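Local coordinates for methyltransferase (Streptomyces regensis, PDB 5N5D), which probably transfers a methyl group from S-adenosylmethionine to a hydroxyl oxygen of a precursor in the biosynthesis of the antibiotic tomaymycin, at residues Arg64-Gly69 and Asp124-Leu129; Tyr74-Leu79 and Leu89-Trp94; Val140-Asn145 and Pro150-Trp155; Glu195-Arg200 and Thr220-Thr225. All coordinates share one frame; numbering follows the deposited sequence. Where two conformers were deposited one is given.

Contact 1: Arg64-Gly69 and Asp124-Leu129; sequences RILEIG and DILPTL. With SAM (S-adenosylmethionine), chain H.
L66 and L126 meet methyl to methyl, with CD2 of L66 3.8 Å from CD2 of L126. The other branch of L66 goes to L129: CD1 of L66 lies 3.7 Å from CD1 of L129. One leucine fork on strand 64-68 therefore spans two leucines of segment 124-129. Its CG stands anti to the backbone N (chi1 171°), which sends both methyls out toward that segment. I68 adds a looser touch from further along the strand. Its CD1 is 4.2 Å from CD2 of L126, and the two side chains cross at about a right angle.

Segment 124-129 is held by its own bonds. T128 OG1 donates to I125 O over 2.6 Å, in the carbonyl plane and on a lone pair. T128 N bonds to the same oxygen, so I125 O is gripped twice. L129 N bonds to L126 O. Further out, I92, Y152 and W155 also pack on L126, while V140 and F137 touch L66.

Strand 64-68 is the first strand of the Rossmann-like sheet in chain order and lies inside it, between strands 88-93 and 139-142. Just past it, G69 O accepts a 2.8 Å hydrogen bond from the amino N of SAM. E67 faces the cofactor side and bonds to S75, S76 and T91. Its OE2 is 4.0 Å from the SAM amino N. The strand thus buries L66 and I68 on leucines, while E67, on its other side, places a carboxylate that probably favours the positive ammonium of SAM.

Contact 2: Tyr74-Leu79 and Leu89-Trp94; sequences YSSIWL and LVTIEW. With SAM (S-adenosylmethionine), chain H.
S76 and L79 on helix 74-80 rest against L89 of strand 88-93, and the start of the helix reaches SAM. Y74 OH accepts from W78 NE1 one turn on, at 3.2 Å and nearly straight (176°), in the indole plane. The same hydroxyl also bonds to E24. S75 grips the methionine end of SAM twice. Its N donates to OXT of SAM at 3.1 Å (168°), and its OG takes a 2.8 Å bond from the SAM amino N. That OG sits between its own backbone N and carbonyl carbon, where it also meets E67 OE2.

S76 touches CD2 of L89 with its backbone O (3.5 Å) and, less closely, its CB. Its OG bonds to E67, as does T91 OG1, which also pairs with T70 OG1. The helix and strand belong to one beta-alpha-beta unit of the Rossmann-like fold. The axes of the two short segments run nearly antiparallel (169°), 9.7 Å apart at their closest. L79 closes the packing, with CB 4.3 Å from CD1 of L89.

At the far end of the strand, E93 clamps the ribose with one oxygen per hydroxyl. OE1 accepts from O3' of SAM at 2.7 Å, and OE2 from O2' of SAM at 2.6 Å. A valine here would probably leave both ribose hydroxyls without their acceptor and let the sugar shift. F71 N and E95 N also bond to this carboxylate.

Contact 3: Val140-Asn145 and Pro150-Trp155; sequences VFVDAN and PEYFTW. With SAM (S-adenosylmethionine), chain H.
The beta-alpha-beta unit of strand 139-142, helix 149-158 and strand 165-169 borders the SAM pocket, and here V142, A144 and N145 meet Y152 of its helix. The hydroxyl of Y152 donates to OD1 of N145 over 2.6 Å. It comes in the plane of the amide, on a lone pair, with a C=O...O angle of 136°. The amide is turned 74° from the ring, and its OD1 lies at the ring edge. N145 CG stands between its own backbone N and carbonyl carbon (chi1 57°). From there the amide reaches the phenol on one side, and D148 holds its ND2.

Apolar atoms fill in behind. CG1 of V142 lies 3.7 Å from CD2 of Y152. CB of A144 is 4.2 Å from CE2 of Y152.

The adenine end of SAM is close by: its N6 is 3.3 Å from N145 OD1 and 3.4 Å from Y152 OH. A phenylalanine in place of Y152 would probably leave OD1 of N145 without its hydroxyl donor and its amide less firmly held beside the adenine.

D143 turns the other way. Its OD2 accepts from the amino N of SAM at 2.8 Å, and its OD1 lies 3.4 Å from the methyl carbon CE of SAM. L126 and I68 back the Y152 ring. Binding the cofactor with the loops at the C-terminal ends of the parallel strands, as this one does after strand 139-142, is typical of the Rossmann-like methyltransferase fold.

Contact 4: Glu195-Arg200 and Thr220-Thr225; sequences EMLAGR and TLALVT
L197 of helix 185-198 packs on T220 and A222 of strand 217-224. The helix lies against the C-terminal part of the Rossmann-like sheet. There strands 203-211 and 217-224 form an antiparallel hairpin at one end of it, a hallmark of class I methyltransferases. The contact is small, burying 82 Å² in all.

CB of L197 points toward the strand but touches none of its atoms. CG stands anti to the carbonyl carbon (chi1 -75°) and carries the fork between the two strand residues. CD1 goes to T220, where it meets CG2 at 4.1 Å; the two side chains reach each other tip to tip. CD2 goes to A222 and stops 4.5 Å from its CB, a loose touch. F153 and A205 also pack on L197, and so does L21 of the second subunit, which brings this leucine to the dimer interface. L223 packs on L59 of that same subunit.

No hydrogen bond joins helix and strand here. R200, just past the helix, forms a salt bridge with D202. T220 divides its two branches: the methyl CG2 faces L197, while its OG1 is hydrogen-bonded to OG of S207 on the neighbouring strand.

How the contacts relate
Contacts 1, 2 and 3 all touch the same SAM molecule, and contact 4 lies away from it at the far part of the same sheet. Contact 2 is nested within the chain loop closed by contact 1, with centres about 10 Å apart. E67 joins them: its OE2 is 2.6 Å from S75 OG, and its OE1 is 2.6 Å from S76 OG. Contacts 1 and 3 share neighbouring strands, with L66 O 2.8 Å from F141 N. The amino N of SAM draws on all three contacts, through G69, S75 and D143. Contact 4 meets only contact 3, where F153 CZ is 3.5 Å from L197 CD2. Its nearest atoms are about 11 Å from contacts 1 and 2.

Contact 1: Arg64-Gly69 and Asp124-Leu129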
# COMPACT_ATOMS: atom_id res chain seq x y z
N ARG A 64 -15.49 -11.08 1.98
CA ARG A 64 -15.27 -11.66 3.29
C ARG A 64 -13.87 -11.28 3.75
O ARG A 64 -12.89 -11.51 3.03
CB ARG A 64 -15.41 -13.18 3.27
CG ARG A 64 -16.80 -13.69 2.91
CD ARG A 64 -16.94 -15.17 3.25
NE ARG A 64 -18.09 -15.79 2.59
CZ ARG A 64 -19.34 -15.68 3.00
NH1 ARG A 64 -19.64 -14.96 4.07
NH2 ARG A 64 -20.31 -16.29 2.33
N ILE A 65 -13.78 -10.71 4.94
CA ILE A 65 -12.51 -10.25 5.50
C ILE A 65 -12.32 -10.89 6.87
O ILE A 65 -13.26 -10.96 7.67
CB ILE A 65 -12.47 -8.72 5.61
CG1 ILE A 65 -12.68 -8.08 4.24
CG2 ILE A 65 -11.15 -8.27 6.23
CD1 ILE A 65 -12.79 -6.56 4.27
N LEU A 66 -11.09 -11.34 7.14
CA LEU A 66 -10.71 -11.88 8.44
C LEU A 66 -9.72 -10.93 9.10
O LEU A 66 -8.74 -10.53 8.47
CB LEU A 66 -10.09 -13.27 8.29
CG LEU A 66 -9.45 -13.89 9.53
CD1 LEU A 66 -10.48 -14.12 10.64
CD2 LEU A 66 -8.75 -15.18 9.17
N GLU A 67 -9.99 -10.57 10.35
CA GLU A 67 -9.10 -9.71 11.13
C GLU A 67 -8.69 -10.44 12.40
O GLU A 67 -9.55 -10.93 13.14
CB GLU A 67 -9.78 -8.39 11.47
CG GLU A 67 -8.98 -7.49 12.41
CD GLU A 67 -9.67 -6.17 12.67
OE1 GLU A 67 -10.77 -6.19 13.27
OE2 GLU A 67 -9.13 -5.13 12.24
N ILE A 68 -7.39 -10.49 12.65
CA ILE A 68 -6.84 -11.10 13.85
C ILE A 68 -6.31 -9.96 14.71
O ILE A 68 -5.26 -9.38 14.42
CB ILE A 68 -5.75 -12.12 13.52
CG1 ILE A 68 -6.30 -13.16 12.55
CG2 ILE A 68 -5.25 -12.79 14.80
CD1 ILE A 68 -5.26 -14.08 11.96
N GLY A 69 -7.06 -9.61 15.76
CA GLY A 69 -6.70 -8.51 16.64
C GLY A 69 -7.61 -7.31 16.56
O GLY A 69 -7.22 -6.27 16.02
N ASP A 124 -6.96 -20.77 18.79
CA ASP A 124 -8.08 -21.65 19.13
C ASP A 124 -9.28 -21.38 18.23
O ASP A 124 -10.02 -22.31 17.90
CB ASP A 124 -8.48 -21.45 20.59
CG ASP A 124 -7.42 -21.91 21.57
OD1 ASP A 124 -6.60 -22.78 21.21
OD2 ASP A 124 -7.41 -21.42 22.72
N ILE A 125 -9.48 -20.13 17.83
CA ILE A 125 -10.68 -19.76 17.08
C ILE A 125 -10.51 -20.05 15.59
O ILE A 125 -11.45 -20.51 14.93
CB ILE A 125 -11.00 -18.27 17.33
CG1 ILE A 125 -11.48 -18.10 18.77
CG2 ILE A 125 -12.06 -17.77 16.35
CD1 ILE A 125 -11.25 -16.72 19.32
N LEU A 126 -9.33 -19.78 15.04
CA LEU A 126 -9.13 -19.89 13.59
C LEU A 126 -9.58 -21.23 13.01
O LEU A 126 -10.26 -21.22 11.97
CB LEU A 126 -7.65 -19.61 13.28
CG LEU A 126 -7.27 -18.12 13.39
CD1 LEU A 126 -5.76 -17.92 13.51
CD2 LEU A 126 -7.80 -17.36 12.19
N PRO A 127 -9.25 -22.39 13.59
CA PRO A 127 -9.74 -23.64 12.98
C PRO A 127 -11.26 -23.72 12.89
O PRO A 127 -11.78 -24.40 12.00
CB PRO A 127 -9.16 -24.74 13.88
CG PRO A 127 -8.64 -24.05 15.09
CD PRO A 127 -8.32 -22.64 14.70
N THR A 128 -11.98 -23.04 13.78
CA THR A 128 -13.44 -23.07 13.76
C THR A 128 -14.03 -22.27 12.61
O THR A 128 -15.24 -22.36 12.37
CB THR A 128 -14.03 -22.54 15.07
OG1 THR A 128 -13.98 -21.10 15.09
CG2 THR A 128 -13.28 -23.09 16.28
N LEU A 129 -13.21 -21.49 11.91
CA LEU A 129 -13.67 -20.66 10.81
C LEU A 129 -13.59 -21.36 9.46
O LEU A 129 -14.07 -20.81 8.46
CB LEU A 129 -12.85 -19.36 10.76
CG LEU A 129 -12.84 -18.54 12.05
CD1 LEU A 129 -12.07 -17.25 11.83
CD2 LEU A 129 -14.25 -18.24 12.56
N SAM H . -6.20 -4.01 14.77
CA SAM H . -6.43 -3.01 15.83
C SAM H . -6.54 -1.58 15.22
O SAM H . -5.70 -1.28 14.33
OXT SAM H . -7.44 -0.83 15.65
CB SAM H . -5.28 -3.05 16.88
CG SAM H . -4.97 -4.47 17.33
SD SAM H . -3.77 -4.38 18.67
CE SAM H . -2.31 -4.00 17.78
C5' SAM H . -3.43 -6.14 19.03
C4' SAM H . -4.61 -6.85 19.65
O4' SAM H . -4.42 -8.28 19.60
C3' SAM H . -4.88 -6.49 21.12
O3' SAM H . -6.21 -6.02 21.26
C2' SAM H . -4.61 -7.81 21.87
O2' SAM H . -5.46 -7.99 23.00
C1' SAM H . -4.93 -8.83 20.79
N9 SAM H . -4.32 -10.14 20.99
C8 SAM H . -3.07 -10.42 21.45
N7 SAM H . -2.76 -11.69 21.46
C5 SAM H . -3.91 -12.30 20.96
C6 SAM H . -4.22 -13.65 20.70
N6 SAM H . -3.38 -14.67 20.92
N1 SAM H . -5.44 -13.92 20.19
C2 SAM H . -6.29 -12.90 19.96
N3 SAM H . -6.10 -11.60 20.17
C4 SAM H . -4.88 -11.36 20.67

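Contact 2: Tyr74-Leu79 and Leu89-Trp94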
# COMPACT_ATOMS: atom_id res chain seq x y z
N TYR A 74 -11.00 0.02 15.78
CA TYR A 74 -10.67 1.10 14.86
C TYR A 74 -10.38 0.56 13.46
O TYR A 74 -11.02 0.95 12.48
CB TYR A 74 -9.48 1.93 15.38
CG TYR A 74 -9.23 3.11 14.48
CD1 TYR A 74 -9.94 4.30 14.66
CD2 TYR A 74 -8.36 3.02 13.40
CE1 TYR A 74 -9.76 5.37 13.81
CE2 TYR A 74 -8.18 4.09 12.55
CZ TYR A 74 -8.88 5.26 12.75
OH TYR A 74 -8.70 6.32 11.89
N SER A 75 -9.42 -0.36 13.34
CA SER A 75 -9.20 -0.98 12.04
C SER A 75 -10.46 -1.71 11.56
O SER A 75 -10.75 -1.73 10.36
CB SER A 75 -8.01 -1.94 12.10
OG SER A 75 -8.18 -2.91 13.12
N SER A 76 -11.23 -2.28 12.50
CA SER A 76 -12.42 -3.05 12.14
C SER A 76 -13.43 -2.20 11.40
O SER A 76 -14.04 -2.65 10.43
CB SER A 76 -13.04 -3.65 13.40
OG SER A 76 -12.05 -4.16 14.27
N ILE A 77 -13.64 -0.96 11.85
CA ILE A 77 -14.60 -0.08 11.18
C ILE A 77 -14.16 0.17 9.75
O ILE A 77 -14.96 0.10 8.81
CB ILE A 77 -14.76 1.24 11.96
CG1 ILE A 77 -15.44 0.99 13.31
CG2 ILE A 77 -15.56 2.25 11.14
CD1 ILE A 77 -15.36 2.16 14.25
N TRP A 78 -12.87 0.49 9.56
CA TRP A 78 -12.37 0.75 8.21
C TRP A 78 -12.56 -0.46 7.31
O TRP A 78 -12.93 -0.32 6.14
CB TRP A 78 -10.90 1.16 8.26
CG TRP A 78 -10.68 2.60 8.62
CD1 TRP A 78 -10.11 3.09 9.75
CD2 TRP A 78 -11.03 3.74 7.82
NE1 TRP A 78 -10.06 4.47 9.71
CE2 TRP A 78 -10.63 4.89 8.54
CE3 TRP A 78 -11.64 3.90 6.58
CZ2 TRP A 78 -10.82 6.18 8.04
CZ3 TRP A 78 -11.83 5.18 6.09
CH2 TRP A 78 -11.42 6.31 6.82
N LEU A 79 -12.28 -1.65 7.83
CA LEU A 79 -12.43 -2.85 7.01
C LEU A 79 -13.89 -3.14 6.71
O LEU A 79 -14.25 -3.44 5.57
CB LEU A 79 -11.79 -4.05 7.72
CG LEU A 79 -10.26 -4.04 7.75
CD1 LEU A 79 -9.78 -5.13 8.69
CD2 LEU A 79 -9.67 -4.24 6.36
N LEU A 89 -17.13 -9.20 7.94
CA LEU A 89 -15.86 -9.11 8.63
C LEU A 89 -15.91 -10.04 9.83
O LEU A 89 -16.78 -9.91 10.69
CB LEU A 89 -15.57 -7.68 9.08
CG LEU A 89 -14.35 -7.51 9.98
CD1 LEU A 89 -13.07 -7.84 9.22
CD2 LEU A 89 -14.29 -6.11 10.56
N VAL A 90 -15.00 -11.01 9.86
CA VAL A 90 -14.83 -11.88 11.02
C VAL A 90 -13.61 -11.37 11.76
O VAL A 90 -12.52 -11.30 11.18
CB VAL A 90 -14.67 -13.34 10.59
CG1 VAL A 90 -14.49 -14.25 11.81
CG2 VAL A 90 -15.86 -13.80 9.76
N THR A 91 -13.77 -10.99 13.02
CA THR A 91 -12.66 -10.43 13.77
C THR A 91 -12.52 -11.12 15.12
O THR A 91 -13.50 -11.52 15.74
CB THR A 91 -12.82 -8.90 13.93
OG1 THR A 91 -11.64 -8.36 14.54
CG2 THR A 91 -14.07 -8.55 14.74
N ILE A 92 -11.26 -11.27 15.55
CA ILE A 92 -10.89 -12.06 16.72
C ILE A 92 -10.14 -11.18 17.71
O ILE A 92 -9.21 -10.47 17.34
CB ILE A 92 -10.01 -13.26 16.34
CG1 ILE A 92 -10.67 -14.12 15.27
CG2 ILE A 92 -9.69 -14.08 17.60
CD1 ILE A 92 -9.77 -15.21 14.70
N GLU A 93 -10.51 -11.30 18.99
CA GLU A 93 -9.86 -10.55 20.06
C GLU A 93 -9.80 -11.39 21.33
O GLU A 93 -10.82 -11.96 21.74
CB GLU A 93 -10.61 -9.24 20.32
CG GLU A 93 -10.16 -8.48 21.56
CD GLU A 93 -8.68 -8.17 21.54
OE1 GLU A 93 -8.19 -7.69 20.49
OE2 GLU A 93 -8.00 -8.43 22.56
N TRP A 94 -8.63 -11.42 21.96
CA TRP A 94 -8.42 -12.23 23.16
C TRP A 94 -9.05 -11.61 24.41
O TRP A 94 -9.54 -12.35 25.28
CB TRP A 94 -6.91 -12.43 23.36
CG TRP A 94 -6.48 -12.84 24.73
CD1 TRP A 94 -5.77 -12.09 25.62
CD2 TRP A 94 -6.70 -14.11 25.36
NE1 TRP A 94 -5.54 -12.81 26.77
CE2 TRP A 94 -6.10 -14.05 26.64
CE3 TRP A 94 -7.35 -15.28 24.98
CZ2 TRP A 94 -6.14 -15.12 27.53
CZ3 TRP A 94 -7.39 -16.34 25.87
CH2 TRP A 94 -6.79 -16.25 27.13
N SAM H . -6.20 -4.01 14.77
CA SAM H . -6.43 -3.01 15.83
C SAM H . -6.54 -1.58 15.22
O SAM H . -5.70 -1.28 14.33
OXT SAM H . -7.44 -0.83 15.65
CB SAM H . -5.28 -3.05 16.88
CG SAM H . -4.97 -4.47 17.33
SD SAM H . -3.77 -4.38 18.67
CE SAM H . -2.31 -4.00 17.78
C5' SAM H . -3.43 -6.14 19.03
C4' SAM H . -4.61 -6.85 19.65
O4' SAM H . -4.42 -8.28 19.60
C3' SAM H . -4.88 -6.49 21.12
O3' SAM H . -6.21 -6.02 21.26
C2' SAM H . -4.61 -7.81 21.87
O2' SAM H . -5.46 -7.99 23.00
C1' SAM H . -4.93 -8.83 20.79
N9 SAM H . -4.32 -10.14 20.99
C8 SAM H . -3.07 -10.42 21.45
N7 SAM H . -2.76 -11.69 21.46
C5 SAM H . -3.91 -12.30 20.96
C6 SAM H . -4.22 -13.65 20.70
N6 SAM H . -3.38 -14.67 20.92
N1 SAM H . -5.44 -13.92 20.19
C2 SAM H . -6.29 -12.90 19.96
N3 SAM H . -6.10 -11.60 20.17
C4 SAM H . -4.88 -11.36 20.67

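Contact 3: Val140-Asn145 and Pro150-Trp155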
# COMPACT_ATOMS: atom_id res chain seq x y z
N VAL A 140 -7.15 -10.88 4.59
CA VAL A 140 -6.82 -11.17 5.98
C VAL A 140 -5.92 -10.06 6.50
O VAL A 140 -4.91 -9.74 5.88
CB VAL A 140 -6.12 -12.53 6.14
CG1 VAL A 140 -5.89 -12.84 7.60
CG2 VAL A 140 -6.92 -13.63 5.47
N PHE A 141 -6.29 -9.49 7.65
CA PHE A 141 -5.46 -8.52 8.34
C PHE A 141 -4.98 -9.14 9.65
O PHE A 141 -5.80 -9.49 10.51
CB PHE A 141 -6.23 -7.22 8.61
CG PHE A 141 -5.42 -6.15 9.31
CD1 PHE A 141 -4.12 -5.87 8.93
CD2 PHE A 141 -5.98 -5.41 10.34
CE1 PHE A 141 -3.39 -4.87 9.57
CE2 PHE A 141 -5.26 -4.42 10.98
CZ PHE A 141 -3.96 -4.15 10.59
N VAL A 142 -3.66 -9.29 9.78
CA VAL A 142 -3.03 -9.91 10.94
C VAL A 142 -2.41 -8.79 11.76
O VAL A 142 -1.44 -8.15 11.32
CB VAL A 142 -1.99 -10.95 10.53
CG1 VAL A 142 -1.42 -11.65 11.76
CG2 VAL A 142 -2.58 -11.94 9.53
N ASP A 143 -2.94 -8.56 12.95
CA ASP A 143 -2.51 -7.47 13.81
C ASP A 143 -2.76 -7.85 15.26
O ASP A 143 -3.45 -7.15 16.00
CB ASP A 143 -3.24 -6.18 13.43
CG ASP A 143 -2.71 -4.96 14.16
OD1 ASP A 143 -1.54 -4.99 14.63
OD2 ASP A 143 -3.46 -3.97 14.26
N ALA A 144 -2.20 -8.97 15.69
CA ALA A 144 -2.35 -9.40 17.07
C ALA A 144 -0.96 -9.56 17.69
O ALA A 144 -0.13 -8.66 17.59
CB ALA A 144 -3.17 -10.69 17.15
N ASN A 145 -0.69 -10.70 18.31
CA ASN A 145 0.61 -10.95 18.91
C ASN A 145 1.59 -11.43 17.84
O ASN A 145 1.22 -12.16 16.92
CB ASN A 145 0.49 -11.97 20.03
CG ASN A 145 -0.11 -13.27 19.56
OD1 ASN A 145 -1.14 -13.30 18.88
ND2 ASN A 145 0.53 -14.38 19.93
N PRO A 150 3.72 -16.60 12.12
CA PRO A 150 3.85 -17.72 11.17
C PRO A 150 2.61 -18.60 11.12
O PRO A 150 2.16 -18.98 10.03
CB PRO A 150 5.08 -18.47 11.69
CG PRO A 150 5.87 -17.44 12.40
CD PRO A 150 4.86 -16.54 13.05
N GLU A 151 2.05 -18.93 12.28
CA GLU A 151 0.85 -19.76 12.36
C GLU A 151 -0.38 -19.00 11.86
O GLU A 151 -1.26 -19.59 11.23
CB GLU A 151 0.66 -20.22 13.80
CG GLU A 151 1.69 -21.25 14.28
CD GLU A 151 3.07 -20.67 14.61
OE1 GLU A 151 3.21 -19.45 14.84
OE2 GLU A 151 4.04 -21.46 14.66
N TYR A 152 -0.44 -17.70 12.12
CA TYR A 152 -1.54 -16.91 11.56
C TYR A 152 -1.46 -16.87 10.04
O TYR A 152 -2.49 -16.92 9.36
CB TYR A 152 -1.51 -15.49 12.11
CG TYR A 152 -1.78 -15.38 13.61
CD1 TYR A 152 -2.56 -16.31 14.26
CD2 TYR A 152 -1.24 -14.34 14.36
CE1 TYR A 152 -2.81 -16.23 15.61
CE2 TYR A 152 -1.49 -14.24 15.72
CZ TYR A 152 -2.27 -15.19 16.34
OH TYR A 152 -2.53 -15.13 17.69
N PHE A 153 -0.25 -16.77 9.49
CA PHE A 153 -0.08 -16.81 8.04
C PHE A 153 -0.51 -18.15 7.47
O PHE A 153 -1.23 -18.21 6.47
CB PHE A 153 1.38 -16.49 7.70
CG PHE A 153 1.70 -16.58 6.24
CD1 PHE A 153 1.00 -15.85 5.30
CD2 PHE A 153 2.74 -17.39 5.81
CE1 PHE A 153 1.31 -15.93 3.96
CE2 PHE A 153 3.06 -17.48 4.47
CZ PHE A 153 2.34 -16.75 3.54
N THR A 154 -0.09 -19.25 8.11
CA THR A 154 -0.54 -20.57 7.68
C THR A 154 -2.07 -20.63 7.63
O THR A 154 -2.65 -21.14 6.67
CB THR A 154 0.00 -21.66 8.62
OG1 THR A 154 1.43 -21.66 8.56
CG2 THR A 154 -0.53 -23.03 8.21
N TRP A 155 -2.72 -20.12 8.67
CA TRP A 155 -4.18 -20.13 8.71
C TRP A 155 -4.77 -19.19 7.65
O TRP A 155 -5.80 -19.51 7.05
CB TRP A 155 -4.69 -19.75 10.10
CG TRP A 155 -4.81 -20.92 11.01
CD1 TRP A 155 -4.13 -21.15 12.17
CD2 TRP A 155 -5.67 -22.05 10.82
NE1 TRP A 155 -4.51 -22.35 12.71
CE2 TRP A 155 -5.46 -22.92 11.90
CE3 TRP A 155 -6.60 -22.41 9.83
CZ2 TRP A 155 -6.14 -24.13 12.03
CZ3 TRP A 155 -7.27 -23.60 9.96
CH2 TRP A 155 -7.03 -24.45 11.05
N SAM H . -6.20 -4.01 14.77
CA SAM H . -6.43 -3.01 15.83
C SAM H . -6.54 -1.58 15.22
O SAM H . -5.70 -1.28 14.33
OXT SAM H . -7.44 -0.83 15.65
CB SAM H . -5.28 -3.05 16.88
CG SAM H . -4.97 -4.47 17.33
SD SAM H . -3.77 -4.38 18.67
CE SAM H . -2.31 -4.00 17.78
C5' SAM H . -3.43 -6.14 19.03
C4' SAM H . -4.61 -6.85 19.65
O4' SAM H . -4.42 -8.28 19.60
C3' SAM H . -4.88 -6.49 21.12
O3' SAM H . -6.21 -6.02 21.26
C2' SAM H . -4.61 -7.81 21.87
O2' SAM H . -5.46 -7.99 23.00
C1' SAM H . -4.93 -8.83 20.79
N9 SAM H . -4.32 -10.14 20.99
C8 SAM H . -3.07 -10.42 21.45
N7 SAM H . -2.76 -11.69 21.46
C5 SAM H . -3.91 -12.30 20.96
C6 SAM H . -4.22 -13.65 20.70
N6 SAM H . -3.38 -14.67 20.92
N1 SAM H . -5.44 -13.92 20.19
C2 SAM H . -6.29 -12.90 19.96
N3 SAM H . -6.10 -11.60 20.17
C4 SAM H . -4.88 -11.36 20.67

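Contact 4: Glu195-Arg200 and Thr220-Thr225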
# COMPACT_ATOMS: atom_id res chain seq x y z
N GLU A 195 10.74 -15.76 6.05
CA GLU A 195 11.39 -16.94 5.50
C GLU A 195 10.39 -17.87 4.82
O GLU A 195 10.68 -18.46 3.77
CB GLU A 195 12.14 -17.67 6.62
CG GLU A 195 13.36 -16.94 7.10
CD GLU A 195 13.91 -17.50 8.40
OE1 GLU A 195 13.48 -18.61 8.81
OE2 GLU A 195 14.76 -16.83 9.00
N MET A 196 9.20 -18.04 5.41
CA MET A 196 8.15 -18.83 4.77
C MET A 196 7.77 -18.24 3.42
O MET A 196 7.60 -18.97 2.44
CB MET A 196 6.92 -18.92 5.67
CG MET A 196 7.12 -19.70 6.95
SD MET A 196 5.80 -19.43 8.15
CE MET A 196 4.45 -20.33 7.40
N LEU A 197 7.63 -16.91 3.35
CA LEU A 197 7.33 -16.26 2.08
C LEU A 197 8.43 -16.52 1.06
O LEU A 197 8.14 -16.83 -0.11
CB LEU A 197 7.13 -14.76 2.29
CG LEU A 197 5.80 -14.36 2.92
CD1 LEU A 197 5.85 -12.91 3.37
CD2 LEU A 197 4.65 -14.60 1.93
N ALA A 198 9.70 -16.43 1.47
CA ALA A 198 10.79 -16.69 0.54
C ALA A 198 10.73 -18.12 0.01
O ALA A 198 11.08 -18.37 -1.15
CB ALA A 198 12.13 -16.46 1.23
N GLY A 199 10.31 -19.07 0.85
CA GLY A 199 10.37 -20.48 0.53
C GLY A 199 9.22 -21.06 -0.26
O GLY A 199 9.22 -22.27 -0.51
N ARG A 200 8.24 -20.26 -0.67
CA ARG A 200 7.15 -20.80 -1.47
C ARG A 200 6.80 -19.81 -2.58
O ARG A 200 7.10 -18.62 -2.50
CB ARG A 200 5.93 -21.12 -0.60
CG ARG A 200 5.33 -19.93 0.12
CD ARG A 200 4.42 -20.41 1.24
NE ARG A 200 3.32 -21.22 0.73
CZ ARG A 200 2.63 -22.11 1.43
NH1 ARG A 200 1.64 -22.78 0.85
NH2 ARG A 200 2.91 -22.34 2.70
N THR A 220 3.66 -5.89 5.88
CA THR A 220 3.84 -6.81 4.77
C THR A 220 2.52 -6.96 4.04
O THR A 220 1.47 -7.13 4.67
CB THR A 220 4.32 -8.18 5.24
OG1 THR A 220 5.54 -8.02 5.96
CG2 THR A 220 4.54 -9.13 4.06
N LEU A 221 2.58 -6.90 2.72
CA LEU A 221 1.42 -7.12 1.87
C LEU A 221 1.72 -8.33 0.99
O LEU A 221 2.70 -8.32 0.24
CB LEU A 221 1.09 -5.90 1.02
CG LEU A 221 -0.23 -5.98 0.26
CD1 LEU A 221 -0.78 -4.59 0.01
CD2 LEU A 221 -0.08 -6.73 -1.06
N ALA A 222 0.88 -9.35 1.10
CA ALA A 222 1.04 -10.58 0.35
C ALA A 222 -0.19 -10.85 -0.50
O ALA A 222 -1.32 -10.57 -0.09
CB ALA A 222 1.28 -11.76 1.30
N LEU A 223 0.05 -11.36 -1.70
CA LEU A 223 -1.00 -11.78 -2.62
C LEU A 223 -0.90 -13.29 -2.79
O LEU A 223 0.15 -13.81 -3.17
CB LEU A 223 -0.85 -11.08 -3.96
CG LEU A 223 -1.83 -11.50 -5.06
CD1 LEU A 223 -3.24 -11.07 -4.72
CD2 LEU A 223 -1.39 -10.90 -6.39
N VAL A 224 -1.99 -13.99 -2.50
CA VAL A 224 -2.04 -15.42 -2.73
C VAL A 224 -2.26 -15.65 -4.22
O VAL A 224 -3.17 -15.08 -4.82
CB VAL A 224 -3.15 -16.08 -1.89
CG1 VAL A 224 -3.18 -17.60 -2.14
CG2 VAL A 224 -2.95 -15.79 -0.42
N THR A 225 -1.39 -16.46 -4.83
CA THR A 225 -1.50 -16.73 -6.25
C THR A 225 -1.86 -18.18 -6.57
O THR A 225 -2.41 -18.44 -7.64
CB THR A 225 -0.20 -16.38 -6.97
OG1 THR A 225 0.86 -17.21 -6.48
CG2 THR A 225 0.16 -14.92 -6.74